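Local coordinates for putative transcriptional regulator (Clostridium difficile, PDB 3QI7), which is of unknown function but has a periplasmic binding protein-like fold, consistent with binding a small ligand, possibly a sugar, at residues Y302-P305 against M306-L310; V93-Q97 against A98-P102; K221-G224 against K225-V229; D166-D170 against V171-K175. All coordinates share one frame; numbering follows the deposited sequence.

Contact 1: Y302-P305 against M306-L310; sequences YPMP and MDAFL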
loop_
_atom_site.group_PDB
_atom_site.type_symbol
_atom_site.label_atom_id
_atom_site.label_comp_id
_atom_site.label_asym_id
_atom_site.label_seq_id
_atom_site.Cartn_x
_atom_site.Cartn_y
_atom_site.Cartn_z
ATOM N N TYR A 302 -8.858 -3.965 -2.280
ATOM C CA TYR A 302 -8.453 -3.244 -3.485
ATOM C C TYR A 302 -8.092 -4.255 -4.585
ATOM O O TYR A 302 -7.887 -5.436 -4.302
ATOM C CB TYR A 302 -7.225 -2.378 -3.221
ATOM C CG TYR A 302 -7.292 -1.340 -2.130
ATOM C CD1 TYR A 302 -8.493 -0.681 -1.816
ATOM C CD2 TYR A 302 -6.135 -0.954 -1.461
ATOM C CE1 TYR A 302 -8.532 0.318 -0.853
ATOM C CE2 TYR A 302 -6.147 0.031 -0.476
ATOM C CZ TYR A 302 -7.347 0.672 -0.171
ATOM O OH TYR A 302 -7.365 1.657 0.803
ATOM N N PRO A 303 -7.987 -3.811 -5.856
ATOM C CA PRO A 303 -7.493 -4.693 -6.906
ATOM C C PRO A 303 -6.069 -5.214 -6.668
ATOM O O PRO A 303 -5.697 -6.270 -7.200
ATOM C CB PRO A 303 -7.496 -3.778 -8.158
ATOM C CG PRO A 303 -8.499 -2.813 -7.887
ATOM C CD PRO A 303 -8.391 -2.521 -6.421
HETATM N N MSE A 304 -5.269 -4.456 -5.921
HETATM C CA MSE A 304 -3.897 -4.860 -5.587
HETATM C C MSE A 304 -3.443 -4.199 -4.288
HETATM O O MSE A 304 -4.001 -3.184 -3.900
HETATM C CB MSE A 304 -2.910 -4.551 -6.741
HETATM C CG MSE A 304 -2.949 -3.161 -7.347
HETATM SE SE MSE A 304 -1.956 -2.983 -9.056
HETATM C CE MSE A 304 -0.224 -3.710 -8.597
ATOM N N PRO A 305 -2.427 -4.768 -3.622
ATOM C CA PRO A 305 -2.003 -4.123 -2.392
ATOM C C PRO A 305 -1.314 -2.817 -2.672
ATOM O O PRO A 305 -0.716 -2.675 -3.715
ATOM C CB PRO A 305 -0.992 -5.084 -1.795
ATOM C CG PRO A 305 -0.879 -6.275 -2.784
ATOM C CD PRO A 305 -1.554 -5.895 -4.020
HETATM N N MSE A 306 -1.381 -1.901 -1.739
HETATM C CA MSE A 306 -0.688 -0.621 -1.909
HETATM C C MSE A 306 0.872 -0.815 -1.970
HETATM O O MSE A 306 1.588 -0.075 -2.681
HETATM C CB MSE A 306 -1.074 0.321 -0.767
HETATM C CG MSE A 306 -2.433 0.978 -0.918
HETATM SE SE MSE A 306 -2.417 2.163 -2.516
HETATM C CE MSE A 306 -1.268 3.505 -1.987
ATOM N N ASP A 307 1.386 -1.803 -1.239
ATOM C CA ASP A 307 2.815 -2.141 -1.277
ATOM C C ASP A 307 3.301 -2.534 -2.672
ATOM O O ASP A 307 4.497 -2.418 -2.967
ATOM C CB ASP A 307 3.150 -3.309 -0.315
ATOM C CG ASP A 307 3.218 -2.877 1.159
ATOM O OD1 ASP A 307 3.053 -1.680 1.444
ATOM O OD2 ASP A 307 3.439 -3.752 2.030
ATOM N N ALA A 308 2.400 -3.032 -3.510
ATOM C CA ALA A 308 2.699 -3.297 -4.922
ATOM C C ALA A 308 2.344 -2.140 -5.865
ATOM O O ALA A 308 3.103 -1.798 -6.771
ATOM C CB ALA A 308 2.018 -4.613 -5.391
ATOM N N PHE A 309 1.198 -1.516 -5.634
ATOM C CA PHE A 309 0.768 -0.417 -6.481
ATOM C C PHE A 309 1.688 0.803 -6.480
ATOM O O PHE A 309 2.017 1.304 -7.556
ATOM C CB PHE A 309 -0.693 -0.009 -6.153
ATOM C CG PHE A 309 -1.191 1.114 -6.987
ATOM C CD1 PHE A 309 -1.560 0.904 -8.306
ATOM C CD2 PHE A 309 -1.215 2.423 -6.471
ATOM C CE1 PHE A 309 -2.022 1.974 -9.102
ATOM C CE2 PHE A 309 -1.673 3.490 -7.237
ATOM C CZ PHE A 309 -2.049 3.275 -8.566
ATOM N N LEU A 310 2.081 1.307 -5.311
ATOM C CA LEU A 310 2.843 2.554 -5.269
ATOM C C LEU A 310 4.159 2.433 -6.051
ATOM O O LEU A 310 4.437 3.271 -6.921
ATOM C CB LEU A 310 3.092 3.056 -3.835
ATOM C CG LEU A 310 1.842 3.557 -3.106
ATOM C CD1 LEU A 310 2.090 3.626 -1.583
ATOM C CD2 LEU A 310 1.333 4.915 -3.704
#
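Met304 and Phe309 form a Met-aromatic contact, both methionines of this stretch being selenomethionines. In the Met304 conformer described, one of two deposited, SE lies 5.3 Å from the centroid of the Phe309 ring. The line from that centroid to SE runs 82° off the ring normal, which places the selenium at the ring edge, where Met304 SE comes within 4.0 Å of Phe309 CD1. The two side chains cross at about a right angle. A bend at the end of the Met304 chain (chi3 -52°) turns CE across to lie 4.0 Å from Ala308 CB.

Further apolar contacts extend the patch. Pro305 CD reaches Ala308 CB at 4.0 Å, and Tyr302 CE2 meets Met306 CG at 3.9 Å, obliquely to the tyrosine ring. From outside, Tyr279 of helix 279-292 touches Met304, Pro305 and Ala308, while Leu366 of strand 361-370 packs on Tyr302 and Phe309.

The polar interactions converge on one atom. Pro305 is the N-cap residue of helix 306-324, and its O takes two backbone N-H groups. Phe309 N donates at 2.9 Å in the carbonyl plane, with a nearly straight N-H...O angle of 165°. Ala308 N donates at 3.1 Å, more bent and from above that plane.

The proline side chain has no polar atom to cap the helix, so the cap residue's bonding here is left to its backbone carbonyl. The chemistry implies a helix start held chiefly by the straight Phe309 bond, with a bent second bond from Ala308 and apolar contacts from Tyr302, Met304 and Pro305 bracing the first turn.

Contact 2: V93-Q97 against A98-P102; sequences VSTDQ and AGLLP
Leu100 folds back onto the end of strand 88-94 and, through a single methyl group, touches Val93, on the strand, and Thr95, just beyond it. Its CD1 lies 3.8 Å from Thr95 CG2 and 3.9 Å from Val93 CG1, and the side chains cross at a slant in both pairs. The Thr95 torsion (chi1 176°) divides the work: CG2 is offered to the leucine, while OG1 is left for polar partners. Ala75 and Ile79 of helix 72-80 also pack on Leu100.

Gln97 takes part chiefly through its backbone. Its N donates to Thr95 OG1 at 3.1 Å with an N-H...O angle of 162°, an ST turn, and its O accepts from water 1 at 3.0 Å. The same water accepts from Leu100 N, also at 3.0 Å, and so bridges the loop where no direct hydrogen bond crosses. At the end of the side chain, NE2 bonds Gln20 OE1, which Thr95 OG1 also engages.

Ala98 follows Gln97 directly, and its side chain points away. Gly99 comes next with a positive phi of 132°, and its N bonds Asp123 OD2.

This is the strand-to-helix loop of the beta-alpha-beta unit formed by strand 88-94, helix 101-110 and strand 115-118. Its chemistry implies two separate fastenings: an apolar one through a leucine methyl, and a polar one in which a water and the threonine hydroxyl serve backbone groups at the bend.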
loop_
_atom_site.group_PDB
_atom_site.type_symbol
_atom_site.label_atom_id
_atom_site.label_comp_id
_atom_site.label_asym_id
_atom_site.label_seq_id
_atom_site.Cartn_x
_atom_site.Cartn_y
_atom_site.Cartn_z
ATOM N N VAL A 93 12.234 5.395 -4.480
ATOM C CA VAL A 93 12.487 4.779 -3.183
ATOM C C VAL A 93 11.159 4.295 -2.578
ATOM O O VAL A 93 10.209 5.061 -2.483
ATOM C CB VAL A 93 13.180 5.786 -2.232
ATOM C CG1 VAL A 93 13.359 5.160 -0.851
ATOM C CG2 VAL A 93 14.509 6.248 -2.800
ATOM N N SER A 94 11.078 3.021 -2.202
ATOM C CA SER A 94 9.890 2.472 -1.591
ATOM C C SER A 94 10.172 1.823 -0.211
ATOM O O SER A 94 10.678 0.716 -0.147
ATOM C CB SER A 94 9.241 1.439 -2.543
ATOM O OG SER A 94 7.940 1.047 -2.094
ATOM N N THR A 95 9.832 2.526 0.873
ATOM C CA THR A 95 9.899 1.987 2.248
ATOM C C THR A 95 8.949 2.780 3.160
ATOM O O THR A 95 8.861 4.001 3.054
ATOM C CB THR A 95 11.367 2.053 2.863
ATOM O OG1 THR A 95 11.369 1.597 4.237
ATOM C CG2 THR A 95 11.930 3.485 2.837
ATOM N N ASP A 96 8.273 2.101 4.077
ATOM C CA ASP A 96 7.448 2.779 5.095
ATOM C C ASP A 96 8.296 3.464 6.187
ATOM O O ASP A 96 7.760 4.194 7.019
ATOM C CB ASP A 96 6.521 1.765 5.798
ATOM C CG ASP A 96 5.446 1.195 4.890
ATOM O OD1 ASP A 96 4.866 1.943 4.046
ATOM O OD2 ASP A 96 5.154 -0.019 5.067
ATOM N N GLN A 97 9.611 3.258 6.174
ATOM C CA GLN A 97 10.485 3.781 7.199
ATOM C C GLN A 97 11.099 5.130 6.772
ATOM O O GLN A 97 11.198 5.444 5.579
ATOM C CB GLN A 97 11.573 2.761 7.520
ATOM C CG GLN A 97 11.016 1.399 7.964
ATOM C CD GLN A 97 12.090 0.463 8.438
ATOM O OE1 GLN A 97 12.733 0.696 9.476
ATOM N NE2 GLN A 97 12.315 -0.605 7.673
ATOM N N ALA A 98 11.527 5.894 7.768
ATOM C CA ALA A 98 12.157 7.200 7.575
ATOM C C ALA A 98 13.659 7.067 7.660
ATOM O O ALA A 98 14.170 6.115 8.236
ATOM C CB ALA A 98 11.661 8.209 8.670
ATOM N N GLY A 99 14.364 8.054 7.099
ATOM C CA GLY A 99 15.799 8.140 7.233
ATOM C C GLY A 99 16.562 8.395 5.953
ATOM O O GLY A 99 17.721 8.824 6.013
ATOM N N LEU A 100 15.948 8.126 4.794
ATOM C CA LEU A 100 16.706 8.130 3.542
ATOM C C LEU A 100 16.670 9.486 2.830
ATOM O O LEU A 100 17.386 9.702 1.837
ATOM C CB LEU A 100 16.217 7.008 2.614
ATOM C CG LEU A 100 16.324 5.592 3.206
ATOM C CD1 LEU A 100 15.556 4.579 2.327
ATOM C CD2 LEU A 100 17.802 5.158 3.409
ATOM N N LEU A 101 15.887 10.420 3.346
ATOM C CA LEU A 101 15.761 11.720 2.682
ATOM C C LEU A 101 17.101 12.421 2.400
ATOM O O LEU A 101 17.290 12.943 1.290
ATOM C CB LEU A 101 14.799 12.640 3.449
ATOM C CG LEU A 101 14.408 13.968 2.791
ATOM C CD1 LEU A 101 13.874 13.775 1.377
ATOM C CD2 LEU A 101 13.371 14.676 3.662
ATOM N N PRO A 102 18.057 12.422 3.374
ATOM C CA PRO A 102 19.338 13.086 3.058
ATOM C C PRO A 102 20.009 12.526 1.816
ATOM O O PRO A 102 20.663 13.282 1.081
ATOM C CB PRO A 102 20.203 12.846 4.312
ATOM C CG PRO A 102 19.191 12.667 5.427
ATOM C CD PRO A 102 18.056 11.896 4.755
HETATM O O HOH W 1 13.248 7.034 4.157
#

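Contact 3: K221-G224 against K225-V229; sequences KKYG and KDINV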
loop_
_atom_site.group_PDB
_atom_site.type_symbol
_atom_site.label_atom_id
_atom_site.label_comp_id
_atom_site.label_asym_id
_atom_site.label_seq_id
_atom_site.Cartn_x
_atom_site.Cartn_y
_atom_site.Cartn_z
ATOM N N LYS A 221 -24.082 -11.071 18.590
ATOM C CA LYS A 221 -25.295 -11.250 19.399
ATOM C C LYS A 221 -26.017 -9.931 19.656
ATOM O O LYS A 221 -27.255 -9.872 19.653
ATOM C CB LYS A 221 -24.964 -11.921 20.732
ATOM C CG LYS A 221 -24.666 -13.389 20.574
ATOM C CD LYS A 221 -24.362 -14.056 21.913
ATOM C CE LYS A 221 -23.497 -15.311 21.727
ATOM N NZ LYS A 221 -23.990 -16.416 22.564
ATOM N N LYS A 222 -25.244 -8.874 19.834
ATOM C CA LYS A 222 -25.806 -7.544 20.088
ATOM C C LYS A 222 -26.477 -6.947 18.862
ATOM O O LYS A 222 -27.622 -6.490 18.930
ATOM C CB LYS A 222 -24.722 -6.584 20.559
ATOM C CG LYS A 222 -24.313 -6.794 21.969
ATOM C CD LYS A 222 -23.062 -6.012 22.282
ATOM C CE LYS A 222 -23.195 -4.548 21.842
ATOM N NZ LYS A 222 -21.883 -3.819 21.836
ATOM N N TYR A 223 -25.775 -6.961 17.732
ATOM C CA TYR A 223 -26.240 -6.311 16.505
ATOM C C TYR A 223 -26.788 -7.210 15.408
ATOM O O TYR A 223 -27.406 -6.719 14.467
ATOM C CB TYR A 223 -25.100 -5.512 15.917
ATOM C CG TYR A 223 -24.630 -4.415 16.836
ATOM C CD1 TYR A 223 -25.301 -3.190 16.903
ATOM C CD2 TYR A 223 -23.493 -4.579 17.609
ATOM C CE1 TYR A 223 -24.841 -2.159 17.724
ATOM C CE2 TYR A 223 -23.048 -3.580 18.435
ATOM C CZ TYR A 223 -23.719 -2.376 18.500
ATOM O OH TYR A 223 -23.232 -1.404 19.342
ATOM N N GLY A 224 -26.562 -8.510 15.497
ATOM C CA GLY A 224 -26.845 -9.373 14.356
ATOM C C GLY A 224 -25.621 -9.361 13.443
ATOM O O GLY A 224 -24.628 -8.642 13.689
ATOM N N LYS A 225 -25.688 -10.154 12.388
ATOM C CA LYS A 225 -24.522 -10.416 11.571
ATOM C C LYS A 225 -24.126 -9.261 10.655
ATOM O O LYS A 225 -23.006 -9.270 10.124
ATOM C CB LYS A 225 -24.731 -11.702 10.759
ATOM C CG LYS A 225 -25.781 -11.560 9.689
ATOM C CD LYS A 225 -26.057 -12.876 8.963
ATOM C CE LYS A 225 -27.061 -12.647 7.821
ATOM N NZ LYS A 225 -26.830 -11.383 7.052
ATOM N N ASP A 226 -25.012 -8.278 10.431
ATOM C CA ASP A 226 -24.681 -7.184 9.509
ATOM C C ASP A 226 -23.924 -6.072 10.213
ATOM O O ASP A 226 -24.424 -4.944 10.386
ATOM C CB ASP A 226 -25.904 -6.625 8.793
ATOM C CG ASP A 226 -26.582 -7.652 7.886
ATOM O OD1 ASP A 226 -25.926 -8.594 7.418
ATOM O OD2 ASP A 226 -27.787 -7.492 7.639
ATOM N N ILE A 227 -22.698 -6.410 10.595
ATOM C CA ILE A 227 -21.745 -5.451 11.156
ATOM C C ILE A 227 -20.447 -5.610 10.407
ATOM O O ILE A 227 -20.163 -6.688 9.880
ATOM C CB ILE A 227 -21.526 -5.687 12.679
ATOM C CG1 ILE A 227 -20.869 -7.063 12.964
ATOM C CG2 ILE A 227 -22.884 -5.560 13.405
ATOM C CD1 ILE A 227 -20.764 -7.480 14.469
ATOM N N ASN A 228 -19.664 -4.536 10.349
ATOM C CA ASN A 228 -18.298 -4.601 9.833
ATOM C C ASN A 228 -17.297 -4.762 10.955
ATOM O O ASN A 228 -17.339 -4.022 11.950
ATOM C CB ASN A 228 -17.922 -3.354 9.030
ATOM C CG ASN A 228 -16.576 -3.499 8.330
ATOM O OD1 ASN A 228 -16.463 -4.299 7.420
ATOM N ND2 ASN A 228 -15.541 -2.785 8.802
ATOM N N VAL A 229 -16.361 -5.704 10.788
ATOM C CA VAL A 229 -15.334 -5.906 11.803
ATOM C C VAL A 229 -13.971 -5.546 11.193
ATOM O O VAL A 229 -13.627 -5.957 10.076
ATOM C CB VAL A 229 -15.352 -7.348 12.355
ATOM C CG1 VAL A 229 -14.160 -7.596 13.353
ATOM C CG2 VAL A 229 -16.700 -7.676 13.009
HETATM O O HOH W 2 -27.487 -7.125 11.796
#
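Tyr223 and Ile227 make the apolar part of this contact, and they meet tightly: Tyr223 CB is 3.4 Å from Ile227 CG2. The same methyl approaches the tyrosine ring obliquely through CG, and the two side chains cross at about a right angle. With chi1 at 64°, Ile227 places CG2 beside its own backbone N, facing back toward the helix end, where it also lies 3.6 Å from Gly224 O. Gln219 and Val220, one helical turn earlier, pack against Ile227 as well.

Backbone polar groups are joined through solvent. Water 2 donates to Tyr223 O at 2.7 Å and accepts from Asp226 N at 3.1 Å, linking one of the last carbonyls of the helix to the loop; no direct hydrogen bond connects 221-224 with 225-229. Gly224 is the first residue to leave helical geometry, and its positive phi (86°) turns the chain out of the helix. Asp226 then forms the centre of an inverse gamma turn, closed by a weak bond from Ile227 N to Lys225 O at 2.9 Å.

The stretch thus links helix 203-223 to strand 228-231, the last two elements of a beta-alpha-beta unit that begins with strand 191-196. In their parallel sheet, strand 159-164 lies between the two strands.

Charged groups lie at the outer side of the turn. Lys225 NZ forms a salt bridge with Asp226 OD1 at 3.0 Å, approaching on the syn side but 30° out of the carboxylate plane. Arg298 NH2 is a second cationic partner of that oxygen, which probably favours the ionised carboxylate.

Contact 4: D166-D170 against V171-K175; sequences DDLKD and VNIAK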
loop_
_atom_site.group_PDB
_atom_site.type_symbol
_atom_site.label_atom_id
_atom_site.label_comp_id
_atom_site.label_asym_id
_atom_site.label_seq_id
_atom_site.Cartn_x
_atom_site.Cartn_y
_atom_site.Cartn_z
ATOM N N ASP A 166 -1.200 -0.023 22.963
ATOM C CA ASP A 166 0.095 0.173 22.305
ATOM C C ASP A 166 -0.035 0.478 20.814
ATOM O O ASP A 166 0.665 1.370 20.311
ATOM C CB ASP A 166 1.023 -1.016 22.488
ATOM C CG ASP A 166 1.618 -1.112 23.912
ATOM O OD1 ASP A 166 1.480 -0.190 24.729
ATOM O OD2 ASP A 166 2.244 -2.126 24.202
ATOM N N ASP A 167 -0.909 -0.255 20.109
ATOM C CA ASP A 167 -1.218 0.057 18.694
ATOM C C ASP A 167 -1.654 1.511 18.499
ATOM O O ASP A 167 -1.271 2.145 17.516
ATOM C CB ASP A 167 -2.338 -0.835 18.105
ATOM C CG ASP A 167 -1.952 -2.296 17.970
ATOM O OD1 ASP A 167 -0.780 -2.624 17.620
ATOM O OD2 ASP A 167 -2.858 -3.139 18.175
ATOM N N LEU A 168 -2.478 2.013 19.411
ATOM C CA LEU A 168 -2.948 3.396 19.347
ATOM C C LEU A 168 -1.850 4.478 19.525
ATOM O O LEU A 168 -2.143 5.669 19.335
ATOM C CB LEU A 168 -4.100 3.620 20.341
ATOM C CG LEU A 168 -5.381 2.774 20.146
ATOM C CD1 LEU A 168 -6.454 3.187 21.139
ATOM C CD2 LEU A 168 -5.933 2.897 18.738
ATOM N N LYS A 169 -0.619 4.080 19.896
ATOM C CA LYS A 169 0.537 4.990 19.975
ATOM C C LYS A 169 1.055 5.319 18.584
ATOM O O LYS A 169 1.710 6.341 18.378
ATOM C CB LYS A 169 1.694 4.362 20.774
ATOM C CG LYS A 169 1.375 3.990 22.223
ATOM C CD LYS A 169 2.634 3.518 22.996
ATOM C CE LYS A 169 3.342 2.340 22.308
ATOM N NZ LYS A 169 4.264 1.604 23.219
ATOM N N ASP A 170 0.799 4.424 17.631
ATOM C CA ASP A 170 1.198 4.654 16.237
ATOM C C ASP A 170 0.324 5.761 15.636
ATOM O O ASP A 170 -0.897 5.624 15.616
ATOM C CB ASP A 170 1.073 3.358 15.428
ATOM C CG ASP A 170 1.303 3.564 13.938
ATOM O OD1 ASP A 170 0.483 4.241 13.287
ATOM O OD2 ASP A 170 2.303 3.042 13.406
ATOM N N VAL A 171 0.942 6.834 15.136
ATOM C CA VAL A 171 0.205 8.047 14.789
ATOM C C VAL A 171 -0.796 7.831 13.663
ATOM O O VAL A 171 -1.853 8.449 13.661
ATOM C CB VAL A 171 1.138 9.264 14.445
ATOM C CG1 VAL A 171 1.891 9.713 15.697
ATOM C CG2 VAL A 171 2.092 8.929 13.297
ATOM N N ASN A 172 -0.467 6.941 12.729
ATOM C CA ASN A 172 -1.358 6.620 11.616
ATOM C C ASN A 172 -2.554 5.753 12.035
ATOM O O ASN A 172 -3.666 5.994 11.579
ATOM C CB ASN A 172 -0.577 5.922 10.509
ATOM C CG ASN A 172 0.451 6.837 9.833
ATOM O OD1 ASN A 172 0.212 8.027 9.607
ATOM N ND2 ASN A 172 1.594 6.265 9.487
ATOM N N ILE A 173 -2.325 4.753 12.891
ATOM C CA ILE A 173 -3.411 3.974 13.470
ATOM C C ILE A 173 -4.408 4.897 14.229
ATOM O O ILE A 173 -5.637 4.803 14.057
ATOM C CB ILE A 173 -2.844 2.824 14.383
ATOM C CG1 ILE A 173 -2.004 1.842 13.550
ATOM C CG2 ILE A 173 -3.952 2.057 15.070
ATOM C CD1 ILE A 173 -1.525 0.543 14.315
ATOM N N ALA A 174 -3.867 5.785 15.059
ATOM C CA ALA A 174 -4.654 6.745 15.848
ATOM C C ALA A 174 -5.487 7.642 14.947
ATOM O O ALA A 174 -6.690 7.789 15.133
ATOM C CB ALA A 174 -3.698 7.612 16.731
ATOM N N LYS A 175 -4.826 8.203 13.945
ATOM C CA LYS A 175 -5.424 9.155 13.019
ATOM C C LYS A 175 -6.546 8.485 12.189
ATOM O O LYS A 175 -7.607 9.065 11.989
ATOM C CB LYS A 175 -4.301 9.680 12.116
ATOM C CG LYS A 175 -4.628 10.760 11.147
ATOM C CD LYS A 175 -3.357 11.579 10.856
#
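Asp170 caps the N-terminus of helix 171-186, and its main partner is Ile173. As the N-cap residue it uses its carboxylate in place of a preceding helical turn: Ile173 N donates to Asp170 OD1 at 2.9 Å, with an N-H...O angle of 169°. The amide comes to the anti side of OD1, 23° out of the carboxylate plane. The acid reaches this place because chi1 is 173°, which swings CG away from the backbone N to lie beside the carbonyl carbon and so toward the helix start.

The backbone carbonyl of the same residue serves the next amide. Ala174 N donates to Asp170 O at 3.0 Å, nearly along the C=O axis, so one residue satisfies two successive N-H groups of the first turn. A negative carboxylate here would also interact favourably with the helix dipole.

Before the cap, the short 3-10 segment carries two backbone bonds of its own: Lys169 N bonds Asp166 O, and Asp170 N bonds Asp167 O at 3.1 Å. Further back, Asp167 N is held by Ser164 OG at the end of strand 159-164, central in the three-stranded parallel sheet of this lobe, and Asp166 N by Asn198 OD1 of the loop after strand 191-196. A salt bridge from Lys169 NZ to Asp166 OD1 is long, and doubtful because Lys169 has two conformers.

Ile173 also crosses Asp170 at about a right angle, its CG1 lying 3.5 Å from OD1. Ala174 CB rests 3.6 Å from Leu168 O, and on the apolar side Leu168 CD2 faces Ile173 CG2 at 4.3 Å.

How the contacts relate
Contacts 1 and 2 are partly buried, contact 1 with its centre about 5 Å from the centre of the chain; contacts 3 and 4 are on the surface. Contacts 1 and 2 belong to elements around the eight-stranded mixed sheet. Contacts 4 and 3 flank neighbouring strands of the three-stranded sheet, one following strand 159-164 and the other leading into strand 228-231. Contacts 1 and 4 both stand at helix starts: a carboxylate caps the helix in contact 4, while the N-cap residue of contact 1 bonds through its backbone carbonyl alone. Contacts 2 and 3, centres about 40 Å apart, bridge their turns with water, and of these two, contact 3 adds a salt bridge with a second cationic partner.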